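Local coordinates for putative sugar phosphate isomerase (Acidithiobacillus ferrooxidans, PDB 3L2H), which is a putative sugar phosphate isomerase of the cupin family that probably binds a metal ion, its precise reaction not being established, at residues Asn146-Met150 with Ala151-Val155; Leu81-Asn85 with Asp86-Ile90. All coordinates share one frame; numbering follows the deposited sequence.

Contact 1 of 2, residues Asn146-Met150 with Ala151-Val155; sequences NLVDM and ADIRV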
loop_
_atom_site.group_PDB
_atom_site.type_symbol
_atom_site.label_atom_id
_atom_site.label_comp_id
_atom_site.label_asym_id
_atom_site.label_seq_id
_atom_site.Cartn_x
_atom_site.Cartn_y
_atom_site.Cartn_z
ATOM N N ASN B 146 -18.591 -7.536 -4.100
ATOM C CA ASN B 146 -19.525 -8.260 -3.245
ATOM C C ASN B 146 -20.553 -7.271 -2.657
ATOM O O ASN B 146 -20.183 -6.410 -1.902
ATOM C CB ASN B 146 -18.823 -8.975 -2.071
ATOM C CG ASN B 146 -18.000 -10.190 -2.444
ATOM O OD1 ASN B 146 -17.338 -10.759 -1.530
ATOM N ND2 ASN B 146 -18.030 -10.636 -3.719
ATOM N N LEU B 147 -21.832 -7.399 -3.027
ATOM C CA LEU B 147 -22.892 -6.496 -2.574
ATOM C C LEU B 147 -23.748 -7.254 -1.547
ATOM O O LEU B 147 -24.229 -8.349 -1.830
ATOM C CB LEU B 147 -23.729 -6.027 -3.740
ATOM C CG LEU B 147 -24.700 -4.855 -3.551
ATOM C CD1 LEU B 147 -23.965 -3.527 -3.260
ATOM C CD2 LEU B 147 -25.587 -4.772 -4.795
ATOM N N VAL B 148 -23.945 -6.639 -0.387
ATOM C CA VAL B 148 -24.580 -7.271 0.754
ATOM C C VAL B 148 -25.626 -6.375 1.359
ATOM O O VAL B 148 -25.412 -5.187 1.523
ATOM C CB VAL B 148 -23.544 -7.642 1.836
ATOM C CG1 VAL B 148 -24.209 -8.393 2.980
ATOM C CG2 VAL B 148 -22.400 -8.497 1.226
ATOM N N ASP B 149 -26.807 -6.927 1.609
ATOM C CA ASP B 149 -27.837 -6.154 2.297
ATOM C C ASP B 149 -27.340 -5.830 3.699
ATOM O O ASP B 149 -26.740 -6.651 4.352
ATOM C CB ASP B 149 -29.138 -6.930 2.416
ATOM C CG ASP B 149 -30.247 -6.112 3.118
ATOM O OD1 ASP B 149 -30.906 -5.315 2.425
ATOM O OD2 ASP B 149 -30.480 -6.312 4.352
HETATM N N MSE B 150 -27.621 -4.636 4.188
HETATM C CA MSE B 150 -27.015 -4.237 5.441
HETATM C C MSE B 150 -27.479 -5.082 6.641
HETATM O O MSE B 150 -26.713 -5.277 7.593
HETATM C CB MSE B 150 -27.244 -2.737 5.669
HETATM C CG MSE B 150 -26.274 -1.827 4.855
HETATM SE SE MSE B 150 -26.859 0.020 5.155
HETATM C CE MSE B 150 -25.410 0.886 4.176
ATOM N N ALA B 151 -28.685 -5.620 6.595
ATOM C CA ALA B 151 -29.176 -6.467 7.653
ATOM C C ALA B 151 -28.480 -7.828 7.724
ATOM O O ALA B 151 -28.590 -8.516 8.738
ATOM C CB ALA B 151 -30.725 -6.666 7.514
ATOM N N ASP B 152 -27.767 -8.202 6.652
ATOM C CA ASP B 152 -27.073 -9.488 6.560
ATOM C C ASP B 152 -25.612 -9.401 6.995
ATOM O O ASP B 152 -24.825 -10.348 6.787
ATOM C CB ASP B 152 -27.160 -10.017 5.132
ATOM C CG ASP B 152 -28.575 -10.371 4.736
ATOM O OD1 ASP B 152 -29.357 -10.727 5.661
ATOM O OD2 ASP B 152 -28.875 -10.337 3.522
ATOM N N ILE B 153 -25.242 -8.270 7.596
ATOM C CA ILE B 153 -23.874 -8.061 8.010
ATOM C C ILE B 153 -23.798 -8.162 9.528
ATOM O O ILE B 153 -24.426 -7.384 10.254
ATOM C CB ILE B 153 -23.327 -6.700 7.546
ATOM C CG1 ILE B 153 -23.450 -6.555 6.033
ATOM C CG2 ILE B 153 -21.864 -6.498 7.984
ATOM C CD1 ILE B 153 -23.194 -5.076 5.597
ATOM N N ARG B 154 -23.024 -9.119 10.011
ATOM C CA ARG B 154 -22.816 -9.252 11.449
ATOM C C ARG B 154 -21.577 -8.453 11.803
ATOM O O ARG B 154 -20.478 -8.805 11.387
ATOM C CB ARG B 154 -22.638 -10.712 11.855
ATOM C CG ARG B 154 -23.758 -11.671 11.433
ATOM C CD ARG B 154 -25.083 -11.616 12.310
ATOM N NE ARG B 154 -25.849 -10.385 12.151
ATOM C CZ ARG B 154 -26.644 -10.109 11.122
ATOM N NH1 ARG B 154 -26.832 -10.974 10.133
ATOM N NH2 ARG B 154 -27.278 -8.967 11.114
ATOM N N VAL B 155 -21.748 -7.359 12.549
ATOM C CA VAL B 155 -20.648 -6.479 12.907
ATOM C C VAL B 155 -20.069 -6.994 14.218
ATOM O O VAL B 155 -20.683 -6.862 15.273
ATOM C CB VAL B 155 -21.127 -5.012 12.991
ATOM C CG1 VAL B 155 -19.982 -4.070 13.384
ATOM C CG2 VAL B 155 -21.732 -4.586 11.646
HETATM O O HOH W 1 -27.545 -9.702 1.269
HETATM O O HOH W 2 -26.338 -5.692 10.323
#

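Contact 2 of 2, residues Leu81-Asn85 with Asp86-Ile90; sequences LTMEN and DQYPI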
loop_
_atom_site.group_PDB
_atom_site.type_symbol
_atom_site.label_atom_id
_atom_site.label_comp_id
_atom_site.label_asym_id
_atom_site.label_seq_id
_atom_site.Cartn_x
_atom_site.Cartn_y
_atom_site.Cartn_z
ATOM N N LEU B 81 -26.554 19.879 -3.604
ATOM C CA LEU B 81 -25.702 18.885 -2.965
ATOM C C LEU B 81 -26.409 18.379 -1.709
ATOM O O LEU B 81 -26.778 19.170 -0.873
ATOM C CB LEU B 81 -24.356 19.547 -2.622
ATOM C CG LEU B 81 -23.392 18.796 -1.690
ATOM C CD1 LEU B 81 -22.982 17.420 -2.330
ATOM C CD2 LEU B 81 -22.182 19.651 -1.357
ATOM N N THR B 82 -26.649 17.064 -1.610
ATOM C CA THR B 82 -27.134 16.451 -0.398
ATOM C C THR B 82 -25.966 15.774 0.297
ATOM O O THR B 82 -25.279 14.972 -0.318
ATOM C CB THR B 82 -28.238 15.403 -0.704
ATOM O OG1 THR B 82 -29.340 16.088 -1.286
ATOM C CG2 THR B 82 -28.701 14.643 0.533
HETATM N N MSE B 83 -25.742 16.118 1.566
HETATM C CA MSE B 83 -24.741 15.468 2.405
HETATM C C MSE B 83 -25.381 15.151 3.723
HETATM O O MSE B 83 -25.888 16.036 4.389
HETATM C CB MSE B 83 -23.501 16.342 2.649
HETATM C CG MSE B 83 -22.728 16.643 1.426
HETATM SE SE MSE B 83 -21.039 17.638 1.822
HETATM C CE MSE B 83 -21.837 19.380 2.284
ATOM N N GLU B 84 -25.368 13.867 4.100
ATOM C CA GLU B 84 -26.071 13.408 5.298
ATOM C C GLU B 84 -27.497 13.989 5.295
ATOM O O GLU B 84 -28.216 13.800 4.326
ATOM C CB GLU B 84 -25.256 13.749 6.540
ATOM C CG GLU B 84 -23.874 13.067 6.541
ATOM C CD GLU B 84 -23.981 11.549 6.730
ATOM O OE1 GLU B 84 -24.779 11.118 7.607
ATOM O OE2 GLU B 84 -23.305 10.792 6.009
ATOM N N ASN B 85 -27.913 14.699 6.337
ATOM C CA ASN B 85 -29.271 15.269 6.388
ATOM C C ASN B 85 -29.365 16.713 5.881
ATOM O O ASN B 85 -30.256 17.468 6.337
ATOM C CB ASN B 85 -29.838 15.350 7.833
ATOM C CG ASN B 85 -29.683 14.076 8.641
ATOM O OD1 ASN B 85 -29.437 12.986 8.108
ATOM N ND2 ASN B 85 -29.842 14.208 9.965
ATOM N N ASP B 86 -28.451 17.158 5.021
ATOM C CA ASP B 86 -28.405 18.585 4.695
ATOM C C ASP B 86 -28.378 18.730 3.191
ATOM O O ASP B 86 -27.834 17.865 2.481
ATOM C CB ASP B 86 -27.160 19.242 5.312
ATOM C CG ASP B 86 -27.005 18.942 6.812
ATOM O OD1 ASP B 86 -28.019 18.987 7.527
ATOM O OD2 ASP B 86 -25.869 18.642 7.274
ATOM N N GLN B 87 -28.931 19.837 2.707
ATOM C CA GLN B 87 -28.872 20.149 1.299
ATOM C C GLN B 87 -28.277 21.520 1.136
ATOM O O GLN B 87 -28.582 22.409 1.905
ATOM C CB GLN B 87 -30.241 20.153 0.677
ATOM C CG GLN B 87 -30.927 18.836 0.755
ATOM C CD GLN B 87 -31.913 18.730 -0.352
ATOM O OE1 GLN B 87 -31.877 17.778 -1.141
ATOM N NE2 GLN B 87 -32.745 19.754 -0.499
ATOM N N TYR B 88 -27.433 21.677 0.129
ATOM C CA TYR B 88 -26.784 22.932 -0.161
ATOM C C TYR B 88 -26.817 23.171 -1.652
ATOM O O TYR B 88 -26.572 22.264 -2.440
ATOM C CB TYR B 88 -25.301 22.952 0.237
ATOM C CG TYR B 88 -25.037 22.537 1.645
ATOM C CD1 TYR B 88 -24.987 21.205 1.978
ATOM C CD2 TYR B 88 -24.881 23.478 2.655
ATOM C CE1 TYR B 88 -24.783 20.807 3.280
ATOM C CE2 TYR B 88 -24.671 23.088 3.956
ATOM C CZ TYR B 88 -24.612 21.751 4.251
ATOM O OH TYR B 88 -24.398 21.321 5.522
ATOM N N PRO B 89 -27.017 24.412 -2.033
ATOM C CA PRO B 89 -26.906 24.762 -3.421
ATOM C C PRO B 89 -25.436 24.842 -3.788
ATOM O O PRO B 89 -24.607 25.187 -2.933
ATOM C CB PRO B 89 -27.548 26.140 -3.491
ATOM C CG PRO B 89 -27.459 26.645 -2.109
ATOM C CD PRO B 89 -27.455 25.539 -1.197
ATOM N N ILE B 90 -25.115 24.436 -5.014
ATOM C CA ILE B 90 -23.771 24.574 -5.530
ATOM C C ILE B 90 -23.838 25.253 -6.894
ATOM O O ILE B 90 -24.870 25.222 -7.584
ATOM C CB ILE B 90 -23.014 23.231 -5.592
ATOM C CG1 ILE B 90 -23.758 22.191 -6.452
ATOM C CG2 ILE B 90 -22.771 22.702 -4.175
ATOM C CD1 ILE B 90 -22.899 20.909 -6.723
HETATM O O HOH W 3 -26.519 16.223 8.451
#

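Contact 1 of 2, residues Asn146-Met150 with Ala151-Val155
The carbonyl oxygen of M150 is held from two directions: water 2 donates to M150 O at 2.8 Å and also to the carbonyl oxygen of I153, while I153 N reaches M150 O in a weak bond of 3.3 Å. One residue back, D152 N donates to D149 O at 3.0 Å, so two overlapping i to i+3 bonds wind the chain into a short 3-10 turn. D149 opens it with an Asx turn. Its CG lies anti to the backbone N (chi1 -179°), which brings OD2 to A151 N at 3.0 Å, the N-H meeting the carboxylate from above its plane. Aspartate suits this place because its short chain can accept from the turn while OD1 bonds H135. Water 1 accepts from D149 N and donates to D152 OD2. The like charges of D152 OD2 and D149 OD2 come within 4.4 Å of each other. Alongside the turn, branched V148 and I153 cross obliquely, CG1 against CG1 at 3.6 Å. V148 and I153 both also pack on Y139 of strand 136-141, beside strand 144-149, which is outermost in its sheet within this chain but extended by a strand of the second subunit.

Contact 2 of 2, residues Leu81-Asn85 with Asp86-Ile90
Strands 81-83 and 86-90 run antiparallel, 153° between their directions, as a tight beta hairpin of the cupin domain, closed by a type II' turn from M83 to D86. The hydrogen-bonded pair M83-D86 closes the turn, with D86 N to M83 O and M83 N to D86 O both 2.9 Å; L81 and Y88 form the next such pair. E84 takes the positive phi (47°) that a type II' turn demands of its first corner, unusual for a residue with a side chain, and its OE2 accepts from A104 N. N85 has the negative phi that the second corner needs. Water 3 links N85 N to D86 OD2, and that carboxylate oxygen also bonds T4 of the third subunit, as does Y88 OH. T82 and Q87, a non-hydrogen-bonded pair, lie side by side on one face, their polar ends suited to that partly solvent-exposed surface. On the other face L81 crosses I90 at about a right angle, CB to CG2 3.9 Å, and both pack on I107. Farther along, the selenomethionine side chain of M83 bends at chi3 (-72°), carrying its methyl CE obliquely to the Y88 ring, 3.4 Å from CE1.

Contact 2 reverses the chain in a hairpin, whereas contact 1 turns it through roughly a right angle. Contact 2 lies in the three-stranded sheet with strand 105-108, its centre about 15 Å from the chain centre. Contact 1 lies farther out, about 23 Å from that centre, at the end of the four-stranded sheet, where the chain passes from strand 144-149 to strand 154-157. The centres of contact 1 and contact 2 are 27 Å apart. Nearest atoms of contact 1 and contact 2 are about 10 Å apart, so the two do not touch. Each meets a different neighbour: the second subunit at 146-155, the third at 81-90. A bound 1,2-ethanediol, probably from crystallisation, sits about 3 Å from the side chain of Y88, beside contact 2.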